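Local coordinates for protein D-alanyl-D-alanine carboxypeptidase (Streptococcus pneumoniae R6, PDB 1XP4) that probably removes the terminal D-alanine from cell-wall peptide precursors, as a serine-type D-Ala-D-Ala carboxypeptidase of the peptidase S11 family that helps regulate peptidoglycan synthesis, at residues 42-47 and 102-107. Residues are numbered along the deposited sequence; the frame is centred on the assembly and turned at random.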
loop_
_atom_site.group_PDB
_atom_site.type_symbol
_atom_site.label_atom_id
_atom_site.label_comp_id
_atom_site.label_asym_id
_atom_site.label_seq_id
_atom_site.Cartn_x
_atom_site.Cartn_y
_atom_site.Cartn_z
ATOM N N ILE A 42 0.951 9.436 7.495
ATOM C CA ILE A 42 0.776 8.194 6.757
ATOM C C ILE A 42 -0.714 8.131 6.438
ATOM O O ILE A 42 -1.151 7.435 5.526
ATOM C CB ILE A 42 1.221 6.970 7.598
ATOM C CG1 ILE A 42 2.750 6.965 7.720
ATOM C CG2 ILE A 42 0.761 5.679 6.950
ATOM C CD1 ILE A 42 3.302 5.802 8.527
ATOM N N THR A 43 -1.480 8.915 7.184
ATOM C CA THR A 43 -2.924 9.002 7.023
ATOM C C THR A 43 -3.338 9.331 5.588
ATOM O O THR A 43 -4.336 8.814 5.075
ATOM C CB THR A 43 -3.503 10.093 7.967
ATOM O OG1 THR A 43 -3.295 9.707 9.335
ATOM C CG2 THR A 43 -4.991 10.292 7.715
ATOM N N LYS A 44 -2.565 10.194 4.945
ATOM C CA LYS A 44 -2.855 10.617 3.584
ATOM C C LYS A 44 -2.977 9.486 2.555
ATOM O O LYS A 44 -3.387 9.723 1.420
ATOM C CB LYS A 44 -1.803 11.631 3.142
ATOM C CG LYS A 44 -1.777 12.888 4.005
ATOM C CD LYS A 44 -0.756 13.896 3.500
ATOM C CE LYS A 44 -0.845 15.229 4.243
ATOM N NZ LYS A 44 -0.385 15.140 5.657
ATOM N N LEU A 45 -2.632 8.261 2.936
ATOM C CA LEU A 45 -2.747 7.153 2.005
ATOM C C LEU A 45 -4.213 6.780 1.889
ATOM O O LEU A 45 -4.734 6.540 0.790
ATOM C CB LEU A 45 -1.949 5.948 2.490
ATOM C CG LEU A 45 -0.428 6.109 2.537
ATOM C CD1 LEU A 45 0.198 4.794 2.978
ATOM C CD2 LEU A 45 0.099 6.528 1.162
ATOM N N ILE A 46 -4.888 6.722 3.029
ATOM C CA ILE A 46 -6.297 6.386 3.005
ATOM C C ILE A 46 -6.974 7.490 2.199
ATOM O O ILE A 46 -7.813 7.223 1.341
ATOM C CB ILE A 46 -6.884 6.338 4.423
ATOM C CG1 ILE A 46 -5.969 5.520 5.343
ATOM C CG2 ILE A 46 -8.264 5.696 4.378
ATOM C CD1 ILE A 46 -6.318 5.628 6.814
ATOM N N THR A 47 -6.575 8.733 2.461
ATOM C CA THR A 47 -7.124 9.899 1.766
ATOM C C THR A 47 -6.989 9.771 0.257
ATOM O O THR A 47 -7.962 9.890 -0.491
ATOM C CB THR A 47 -6.401 11.194 2.193
ATOM O OG1 THR A 47 -6.649 11.448 3.584
ATOM C CG2 THR A 47 -6.887 12.372 1.365
ATOM N N VAL A 102 3.998 13.899 -2.299
ATOM C CA VAL A 102 5.411 14.248 -2.340
ATOM C C VAL A 102 5.893 15.153 -1.207
ATOM O O VAL A 102 6.971 14.935 -0.648
ATOM C CB VAL A 102 5.757 14.922 -3.680
ATOM C CG1 VAL A 102 7.229 15.300 -3.706
ATOM C CG2 VAL A 102 5.416 13.984 -4.831
ATOM N N SER A 103 5.096 16.160 -0.864
ATOM C CA SER A 103 5.478 17.099 0.182
ATOM C C SER A 103 4.637 17.007 1.457
ATOM O O SER A 103 4.876 17.732 2.425
ATOM C CB SER A 103 5.403 18.513 -0.375
ATOM O OG SER A 103 6.085 18.575 -1.610
ATOM N N SER A 104 3.651 16.123 1.453
ATOM C CA SER A 104 2.790 15.949 2.609
ATOM C C SER A 104 2.047 17.244 2.956
ATOM O O SER A 104 1.714 17.492 4.119
ATOM C CB SER A 104 3.621 15.479 3.811
ATOM O OG SER A 104 2.787 15.014 4.867
ATOM N N ALA A 105 1.786 18.067 1.946
ATOM C CA ALA A 105 1.055 19.321 2.150
ATOM C C ALA A 105 -0.347 19.021 2.685
ATOM O O ALA A 105 -1.151 18.368 2.010
ATOM C CB ALA A 105 0.954 20.079 0.837
ATOM N N ASN A 106 -0.647 19.504 3.888
ATOM C CA ASN A 106 -1.957 19.253 4.494
ATOM C C ASN A 106 -3.110 19.985 3.804
ATOM O O ASN A 106 -4.215 19.448 3.701
ATOM C CB ASN A 106 -1.930 19.604 5.985
ATOM C CG ASN A 106 -0.963 18.730 6.771
ATOM O OD1 ASN A 106 -1.088 17.504 6.777
ATOM N ND2 ASN A 106 0.005 19.357 7.436
ATOM N N SER A 107 -2.865 21.202 3.334
ATOM C CA SER A 107 -3.914 21.938 2.647
ATOM C C SER A 107 -4.241 21.268 1.326
ATOM O O SER A 107 -5.338 21.425 0.799
ATOM C CB SER A 107 -3.500 23.382 2.428
ATOM O OG SER A 107 -3.576 24.078 3.661
#
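Lys44 of the SxxK motif meets Ser104 and Asn106 of the SxN motif in the predicted active site of this penicillin-binding protein. Lys44 lies near the start of helix 44-57. Its side chain runs extended as far as CE and then bends at the last torsion (chi4 70°), which brings NZ between the two SxN side chains. The firmer bond goes from Lys44 NZ to Asn106 OD1 at 2.7 Å. The C=O...N angle there is 147°, and NZ lies 33° off the carbonyl plane of the amide. The two side chains cross at about a right angle. A weak hydrogen bond joins Lys44 NZ to Ser104 OG at 3.3 Å. Ser104 OG is placed within hydrogen-bonding distance of both Lys44 NZ and Ser41 OG. Lys44 CE packs against the backbone, 3.4 Å from Ser104 O.

Ser104 and Ala105 form the short link after helix 93-103, and Asn106 opens helix 106-117. Ser104 has positive phi just after the first helix, and Ala105 is the N-cap of the second. This layout is that of the serine beta-lactamase and penicillin-binding protein fold. Lys44 NZ also hydrogen-bonds Ser41 OG, the predicted nucleophile, and Thr145 O. Ser104 OG hydrogen-bonds Ser41 OG too, and weakly Lys224 NZ on strand 220-228 and a sulfate ion, probably from the crystallisation liquor.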